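Local atomic coordinates of single-stranded-DNA-specific exonuclease RecJ (Thermus thermophilus, PDB entry 2ZXP), a protein that degrades single-stranded DNA in the 5' to 3' direction as a divalent-metal-dependent exonuclease, with no detectable activity on single-stranded RNA. Residues R59-L64 and L171-A176; L131-D136 and I156-H161. One frame throughout, in Å; residues are numbered along the deposited sequence.

The two contacts illustrate how a parallel sheet can be packed from outside while carrying a metal site at the ends of its strands. Their centres lie about 9 Å apart. Contact 2 joins strands 131-134 and 154-158 inside the five-stranded parallel sheet of the DHH family fold; contact 1 lays helix 58-70 against strand 171-173, the outermost strand next to 154-158. Along the chain contact 2 is nested in the loop that contact 1 closes, because the helix precedes the sheet and its last strand follows 154-158. Val157 pairs through its backbone with Leu171 and Val173, so the helix-backed edge continues directly into the strands whose ends lead to both manganese ions.

Contact 1. Residues R59-L64 and L171-A176; sequences REAAAL and LVVHPA
Helix 59-64 passes over strand 171-173 with their axes 8.6 Å apart at closest approach and their directions 127° from each other, so the helix runs obliquely against the sense of the strand. Ala61 and Leu171 bring the two backbones nearest, at 6.5 Å between their CA atoms. Alternation along the strand points Leu171 and Val173 to the helix and Val172 away from it. Leu171 meets Leu64 methyl to methyl, CD2 of Leu171 lying 3.8 Å from CD2 of Leu64. The chain of Glu60 also passes Leu171, but its carboxylate is modelled too near the Leu171 methyls for the detail to be relied on. This is one side of a layered alpha/beta fold, where a helix lies on the edge strand of the parallel sheet of the DHH family fold. Ala61 meets Val173 further along the strand, its CB 3.9 Å from CG2 of Val173. With CG1 anti to the backbone N (chi1 178°), CG2 is left beside that N, on the side of the helix. No hydrogen bond joins the two segments. Around them, Leu194 of helix 187-201 also touches Ala61, and Ile156 of the neighbouring strand packs on both Ala61 and Leu64.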
ATOM      1  N   ARG A  59      17.962   5.314 -24.735  1.00 29.70           N
ATOM      2  CA  ARG A  59      19.157   5.860 -25.384  1.00 30.13           C
ATOM      3  C   ARG A  59      18.773   6.548 -26.703  1.00 28.94           C
ATOM      4  O   ARG A  59      19.241   7.648 -27.021  1.00 28.53           O
ATOM      5  CB  ARG A  59      20.183   4.743 -25.666  1.00 31.77           C
ATOM      6  CG  ARG A  59      20.447   3.839 -24.464  1.00 37.18           C
ATOM      7  CD  ARG A  59      21.660   2.900 -24.630  1.00 39.88           C
ATOM      8  NE  ARG A  59      21.436   1.822 -25.591  1.00 43.56           N
ATOM      9  CZ  ARG A  59      22.309   0.844 -25.835  1.00 45.69           C
ATOM     10  NH1 ARG A  59      23.470   0.805 -25.190  1.00 45.66           N
ATOM     11  NH2 ARG A  59      22.022  -0.109 -26.719  1.00 46.78           N
ATOM     12  N   GLU A  60      17.905   5.902 -27.466  1.00 27.82           N
ATOM     13  CA  GLU A  60      17.488   6.448 -28.749  1.00 27.36           C
ATOM     14  C   GLU A  60      16.730   7.754 -28.597  1.00 25.39           C
ATOM     15  O   GLU A  60      16.992   8.729 -29.310  1.00 25.16           O
ATOM     16  CB  GLU A  60      16.627   5.424 -29.503  1.00 30.30           C
ATOM     17  CG  GLU A  60      16.269   5.846 -30.937  1.00 35.26           C
ATOM     18  CD  GLU A  60      15.343   4.850 -31.628  1.00 38.12           C
ATOM     19  OE1 GLU A  60      15.441   3.627 -31.351  1.00 40.50           O
ATOM     20  OE2 GLU A  60      14.517   5.284 -32.457  1.00 40.44           O
ATOM     21  N   ALA A  61      15.781   7.774 -27.674  1.00 23.63           N
ATOM     22  CA  ALA A  61      14.991   8.973 -27.436  1.00 23.08           C
ATOM     23  C   ALA A  61      15.902  10.116 -26.992  1.00 22.54           C
ATOM     24  O   ALA A  61      15.704  11.271 -27.366  1.00 22.52           O
ATOM     25  CB  ALA A  61      13.913   8.685 -26.365  1.00 22.13           C
ATOM     26  N   ALA A  62      16.909   9.803 -26.193  1.00 22.36           N
ATOM     27  CA  ALA A  62      17.818  10.845 -25.743  1.00 22.84           C
ATOM     28  C   ALA A  62      18.673  11.341 -26.919  1.00 23.15           C
ATOM     29  O   ALA A  62      19.026  12.526 -26.998  1.00 23.59           O
ATOM     30  CB  ALA A  62      18.711  10.317 -24.609  1.00 21.52           C
ATOM     31  N   ALA A  63      19.023  10.439 -27.824  1.00 23.28           N
ATOM     32  CA  ALA A  63      19.810  10.833 -28.988  1.00 24.54           C
ATOM     33  C   ALA A  63      18.964  11.788 -29.835  1.00 24.91           C
ATOM     34  O   ALA A  63      19.443  12.816 -30.321  1.00 24.09           O
ATOM     35  CB  ALA A  63      20.187   9.598 -29.820  1.00 25.23           C
ATOM     36  N   LEU A  64      17.689  11.448 -29.984  1.00 26.19           N
ATOM     37  CA  LEU A  64      16.776  12.265 -30.772  1.00 26.81           C
ATOM     38  C   LEU A  64      16.602  13.632 -30.125  1.00 26.93           C
ATOM     39  O   LEU A  64      16.558  14.661 -30.808  1.00 26.82           O
ATOM     40  CB  LEU A  64      15.438  11.552 -30.897  1.00 27.85           C
ATOM     41  CG  LEU A  64      14.546  11.999 -32.057  1.00 29.91           C
ATOM     42  CD1 LEU A  64      15.309  11.855 -33.384  1.00 29.13           C
ATOM     43  CD2 LEU A  64      13.273  11.150 -32.078  1.00 29.53           C
ATOM     44  N   LEU A 171       9.064   6.730 -31.619  1.00 56.28           N
ATOM     45  CA  LEU A 171       9.962   6.257 -30.567  1.00 53.63           C
ATOM     46  C   LEU A 171       9.101   6.026 -29.329  1.00 51.87           C
ATOM     47  O   LEU A 171       8.407   6.936 -28.873  1.00 51.94           O
ATOM     48  CB  LEU A 171      10.995   7.327 -30.233  1.00 53.66           C
ATOM     49  CG  LEU A 171      12.466   6.984 -30.369  1.00 54.13           C
ATOM     50  CD1 LEU A 171      12.658   5.487 -30.159  1.00 54.60           C
ATOM     51  CD2 LEU A 171      12.948   7.422 -31.739  1.00 54.44           C
ATOM     52  N   VAL A 172       9.145   4.828 -28.769  1.00 49.88           N
ATOM     53  CA  VAL A 172       8.328   4.547 -27.599  1.00 47.90           C
ATOM     54  C   VAL A 172       9.168   4.065 -26.412  1.00 46.06           C
ATOM     55  O   VAL A 172       9.892   3.078 -26.519  1.00 46.05           O
ATOM     56  CB  VAL A 172       7.244   3.496 -27.960  1.00 48.55           C
ATOM     57  CG1 VAL A 172       7.897   2.168 -28.283  1.00 48.43           C
ATOM     58  CG2 VAL A 172       6.235   3.366 -26.834  1.00 48.98           C
ATOM     59  N   VAL A 173       9.093   4.781 -25.291  1.00 43.54           N
ATOM     60  CA  VAL A 173       9.846   4.395 -24.096  1.00 41.57           C
ATOM     61  C   VAL A 173       8.865   3.952 -23.020  1.00 40.64           C
ATOM     62  O   VAL A 173       8.135   4.761 -22.450  1.00 40.10           O
ATOM     63  CB  VAL A 173      10.713   5.542 -23.575  1.00 41.02           C
ATOM     64  CG1 VAL A 173      11.436   5.095 -22.314  1.00 39.99           C
ATOM     65  CG2 VAL A 173      11.725   5.947 -24.651  1.00 40.67           C
ATOM     66  N   HIS A 174       8.866   2.655 -22.739  1.00 39.78           N
ATOM     67  CA  HIS A 174       7.914   2.078 -21.799  1.00 39.53           C
ATOM     68  C   HIS A 174       8.535   0.924 -20.995  1.00 39.36           C
ATOM     69  O   HIS A 174       9.079  -0.014 -21.562  1.00 38.55           O
ATOM     70  CB  HIS A 174       6.735   1.581 -22.620  1.00 40.01           C
ATOM     71  CG  HIS A 174       5.487   1.363 -21.835  1.00 41.00           C
ATOM     72  ND1 HIS A 174       5.432   0.531 -20.739  1.00 41.08           N
ATOM     73  CD2 HIS A 174       4.233   1.839 -22.017  1.00 40.80           C
ATOM     74  CE1 HIS A 174       4.195   0.502 -20.280  1.00 42.13           C
ATOM     75  NE2 HIS A 174       3.447   1.287 -21.036  1.00 41.93           N
ATOM     76  N   PRO A 175       8.445   0.986 -19.660  1.00 39.58           N
ATOM     77  CA  PRO A 175       8.997  -0.045 -18.769  1.00 40.38           C
ATOM     78  C   PRO A 175       8.581  -1.451 -19.199  1.00 41.19           C
ATOM     79  O   PRO A 175       9.414  -2.328 -19.380  1.00 40.45           O
ATOM     80  CB  PRO A 175       8.404   0.310 -17.403  1.00 39.94           C
ATOM     81  CG  PRO A 175       8.110   1.761 -17.507  1.00 39.98           C
ATOM     82  CD  PRO A 175       7.597   1.930 -18.911  1.00 39.57           C
ATOM     83  N   ALA A 176       7.275  -1.641 -19.356  1.00 42.75           N
ATOM     84  CA  ALA A 176       6.707  -2.928 -19.751  1.00 44.59           C
ATOM     85  C   ALA A 176       7.236  -3.448 -21.086  1.00 45.63           C
ATOM     86  O   ALA A 176       6.921  -4.570 -21.467  1.00 45.98           O
ATOM     87  CB  ALA A 176       5.183  -2.829 -19.808  1.00 44.45           C
TER

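Contact 2. Residues L131-D136 and I156-H161. With MN (manganese (II) ion), chain B; MN (manganese (II) ion), chain C.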
ATOM      1  N   LEU A 131       9.109  17.928 -33.117  1.00 33.08           N
ATOM      2  CA  LEU A 131       9.211  16.739 -32.288  1.00 31.06           C
ATOM      3  C   LEU A 131       8.009  16.761 -31.315  1.00 30.62           C
ATOM      4  O   LEU A 131       7.697  17.772 -30.693  1.00 28.38           O
ATOM      5  CB  LEU A 131      10.548  16.714 -31.544  1.00 30.70           C
ATOM      6  CG  LEU A 131      10.760  15.513 -30.605  1.00 31.52           C
ATOM      7  CD1 LEU A 131      10.723  14.226 -31.417  1.00 32.05           C
ATOM      8  CD2 LEU A 131      12.089  15.631 -29.865  1.00 31.71           C
ATOM      9  N   PHE A 132       7.331  15.632 -31.211  1.00 30.98           N
ATOM     10  CA  PHE A 132       6.148  15.515 -30.377  1.00 31.98           C
ATOM     11  C   PHE A 132       6.466  14.533 -29.244  1.00 31.92           C
ATOM     12  O   PHE A 132       6.809  13.384 -29.493  1.00 33.02           O
ATOM     13  CB  PHE A 132       5.006  14.995 -31.257  1.00 31.94           C
ATOM     14  CG  PHE A 132       3.648  15.072 -30.622  1.00 33.79           C
ATOM     15  CD1 PHE A 132       3.041  16.304 -30.384  1.00 33.85           C
ATOM     16  CD2 PHE A 132       2.936  13.900 -30.314  1.00 33.98           C
ATOM     17  CE1 PHE A 132       1.736  16.367 -29.854  1.00 34.76           C
ATOM     18  CE2 PHE A 132       1.634  13.955 -29.788  1.00 33.98           C
ATOM     19  CZ  PHE A 132       1.035  15.190 -29.559  1.00 34.06           C
ATOM     20  N   LEU A 133       6.358  14.986 -28.004  1.00 31.87           N
ATOM     21  CA  LEU A 133       6.670  14.144 -26.844  1.00 32.15           C
ATOM     22  C   LEU A 133       5.442  13.918 -25.985  1.00 31.88           C
ATOM     23  O   LEU A 133       4.922  14.864 -25.396  1.00 30.72           O
ATOM     24  CB  LEU A 133       7.732  14.813 -25.958  1.00 32.51           C
ATOM     25  CG  LEU A 133       9.215  14.473 -26.085  1.00 32.93           C
ATOM     26  CD1 LEU A 133      10.048  15.583 -25.473  1.00 32.88           C
ATOM     27  CD2 LEU A 133       9.484  13.162 -25.377  1.00 33.15           C
ATOM     28  N   THR A 134       4.988  12.672 -25.907  1.00 32.19           N
ATOM     29  CA  THR A 134       3.823  12.360 -25.086  1.00 33.14           C
ATOM     30  C   THR A 134       4.331  11.890 -23.747  1.00 33.06           C
ATOM     31  O   THR A 134       5.272  11.108 -23.692  1.00 33.87           O
ATOM     32  CB  THR A 134       2.982  11.221 -25.675  1.00 33.71           C
ATOM     33  OG1 THR A 134       3.793  10.034 -25.775  1.00 34.04           O
ATOM     34  CG2 THR A 134       2.440  11.622 -27.037  1.00 34.33           C
ATOM     35  N   VAL A 135       3.713  12.360 -22.674  1.00 32.47           N
ATOM     36  CA  VAL A 135       4.125  11.969 -21.338  1.00 32.79           C
ATOM     37  C   VAL A 135       2.949  11.288 -20.653  1.00 33.83           C
ATOM     38  O   VAL A 135       1.823  11.773 -20.708  1.00 33.36           O
ATOM     39  CB  VAL A 135       4.569  13.203 -20.501  1.00 31.07           C
ATOM     40  CG1 VAL A 135       4.915  12.791 -19.102  1.00 29.50           C
ATOM     41  CG2 VAL A 135       5.766  13.855 -21.145  1.00 31.14           C
ATOM     42  N   ASP A 136       3.222  10.156 -20.019  1.00 36.03           N
ATOM     43  CA  ASP A 136       2.202   9.402 -19.313  1.00 38.30           C
ATOM     44  C   ASP A 136       1.043   9.011 -20.236  1.00 40.53           C
ATOM     45  O   ASP A 136      -0.085   8.839 -19.776  1.00 40.97           O
ATOM     46  CB  ASP A 136       1.677  10.236 -18.144  1.00 37.59           C
ATOM     47  CG  ASP A 136       0.814   9.430 -17.179  1.00 37.44           C
ATOM     48  OD1 ASP A 136      -0.162   9.997 -16.667  1.00 39.55           O
ATOM     49  OD2 ASP A 136       1.110   8.246 -16.908  1.00 36.89           O
ATOM     50  N   ILE A 156       8.087  10.974 -29.995  1.00 35.86           N
ATOM     51  CA  ILE A 156       8.593  10.237 -28.847  1.00 34.40           C
ATOM     52  C   ILE A 156       7.436  10.015 -27.872  1.00 34.58           C
ATOM     53  O   ILE A 156       6.745  10.943 -27.430  1.00 32.58           O
ATOM     54  CB  ILE A 156       9.716  10.948 -28.091  1.00 33.88           C
ATOM     55  CG1 ILE A 156      10.878  11.270 -29.029  1.00 33.65           C
ATOM     56  CG2 ILE A 156      10.208  10.041 -26.957  1.00 32.40           C
ATOM     57  CD1 ILE A 156      12.028  11.947 -28.333  1.00 32.88           C
ATOM     58  N   VAL A 157       7.237   8.755 -27.545  1.00 35.98           N
ATOM     59  CA  VAL A 157       6.183   8.345 -26.627  1.00 37.61           C
ATOM     60  C   VAL A 157       6.795   7.836 -25.320  1.00 37.38           C
ATOM     61  O   VAL A 157       7.658   6.955 -25.321  1.00 37.42           O
ATOM     62  CB  VAL A 157       5.353   7.203 -27.254  1.00 38.54           C
ATOM     63  CG1 VAL A 157       4.282   6.740 -26.283  1.00 39.53           C
ATOM     64  CG2 VAL A 157       4.761   7.660 -28.596  1.00 39.02           C
ATOM     65  N   THR A 158       6.374   8.414 -24.210  1.00 37.75           N
ATOM     66  CA  THR A 158       6.851   7.964 -22.916  1.00 38.86           C
ATOM     67  C   THR A 158       5.563   7.733 -22.151  1.00 40.21           C
ATOM     68  O   THR A 158       4.691   8.608 -22.078  1.00 40.88           O
ATOM     69  CB  THR A 158       7.772   9.013 -22.224  1.00 38.07           C
ATOM     70  OG1 THR A 158       7.011  10.130 -21.769  1.00 38.07           O
ATOM     71  CG2 THR A 158       8.816   9.518 -23.210  1.00 39.00           C
ATOM     72  N   ASP A 159       5.417   6.545 -21.598  1.00 41.17           N
ATOM     73  CA  ASP A 159       4.187   6.223 -20.904  1.00 43.46           C
ATOM     74  C   ASP A 159       4.430   4.955 -20.109  1.00 44.96           C
ATOM     75  O   ASP A 159       5.461   4.312 -20.273  1.00 45.19           O
ATOM     76  CB  ASP A 159       3.096   5.998 -21.964  1.00 43.21           C
ATOM     77  CG  ASP A 159       1.707   5.885 -21.381  1.00 42.49           C
ATOM     78  OD1 ASP A 159       1.506   6.259 -20.213  1.00 45.14           O
ATOM     79  OD2 ASP A 159       0.802   5.439 -22.100  1.00 42.20           O
ATOM     80  N   HIS A 160       3.502   4.591 -19.241  1.00 47.20           N
ATOM     81  CA  HIS A 160       3.677   3.355 -18.496  1.00 49.31           C
ATOM     82  C   HIS A 160       2.367   2.582 -18.389  1.00 51.58           C
ATOM     83  O   HIS A 160       2.350   1.449 -17.891  1.00 51.90           O
ATOM     84  CB  HIS A 160       4.242   3.634 -17.102  1.00 47.10           C
ATOM     85  CG  HIS A 160       3.295   4.356 -16.200  1.00 45.14           C
ATOM     86  ND1 HIS A 160       2.906   3.851 -14.979  1.00 44.02           N
ATOM     87  CD2 HIS A 160       2.673   5.549 -16.329  1.00 44.64           C
ATOM     88  CE1 HIS A 160       2.089   4.705 -14.394  1.00 43.59           C
ATOM     89  NE2 HIS A 160       1.930   5.744 -15.192  1.00 43.04           N
ATOM     90  N   HIS A 161       1.278   3.186 -18.863  1.00 54.03           N
ATOM     91  CA  HIS A 161      -0.037   2.541 -18.805  1.00 57.78           C
ATOM     92  C   HIS A 161      -0.102   1.196 -19.539  1.00 59.25           C
ATOM     93  O   HIS A 161       0.794   0.839 -20.300  1.00 59.13           O
ATOM     94  CB  HIS A 161      -1.119   3.469 -19.376  1.00 58.87           C
ATOM     95  CG  HIS A 161      -1.320   4.722 -18.583  1.00 61.62           C
ATOM     96  ND1 HIS A 161      -2.558   5.303 -18.411  1.00 62.79           N
ATOM     97  CD2 HIS A 161      -0.437   5.515 -17.926  1.00 62.33           C
ATOM     98  CE1 HIS A 161      -2.430   6.400 -17.683  1.00 63.71           C
ATOM     99  NE2 HIS A 161      -1.152   6.551 -17.376  1.00 63.15           N
TER
HETATM  100 MN    MN B 667       0.702   7.633 -14.948  1.00 31.54          MN
HETATM  101 MN    MN C 668      -1.918  10.020 -15.891  1.00 65.16          MN
HETATM  102  O   HOH W   1      -1.522   8.364 -14.007  1.00 27.75           O
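Leu133 lies alongside Ile156, the two side chains pointing the same way, with CD2 of Leu133 3.5 Å from CB of Ile156 and nearly as close to its CG2. From two residues earlier, Leu131 slants across the other branch, its CD1 meeting CG1 of Ile156 at 3.8 Å. Ile156 therefore has a leucine against each limb, and Leu65 of helix 58-70 and Leu194 of helix 187-201 close over this apolar face. Beneath it the strands run parallel, 9° apart, joined by backbone hydrogen bonds from Ile156 N to Phe132 O and from Thr134 N to Ile156 O. Thr134 O is gripped twice by Thr158: the hydroxyl OG1 bonds to it at 2.8 Å in the carbonyl plane, on a lone pair, and the backbone N approaches tilted from that plane. Thr158 OG1 can do so because it sits between its own N and carbonyl carbon (chi1 72°). Across the sheet, Thr134 OG1 lies over Val157 and is hydrogen-bonded to Cys137 O.

The strands belong to a beta-alpha-beta unit, and the loops leaving their C-terminal ends build the two-manganese site of the DHH exonuclease. Asp136 bridges the ions, OD2 on one at 2.1 Å and OD1 on the other at 1.9 Å; a water also spans both. His160 NE2 binds the first ion at 2.3 Å, with Asp136 OD2 at the edge of its ring. Asp84 and Asp221 complete that ion's protein ligands, while Asp80 and Asp82 serve the second. His161 NE2 donates to Asp136 OD2 at 2.9 Å from above the carboxylate plane, the carboxylate and the His161 ring turned 67° against each other, a bent bond that probably adds to the hold the two ions already have on the carboxylate.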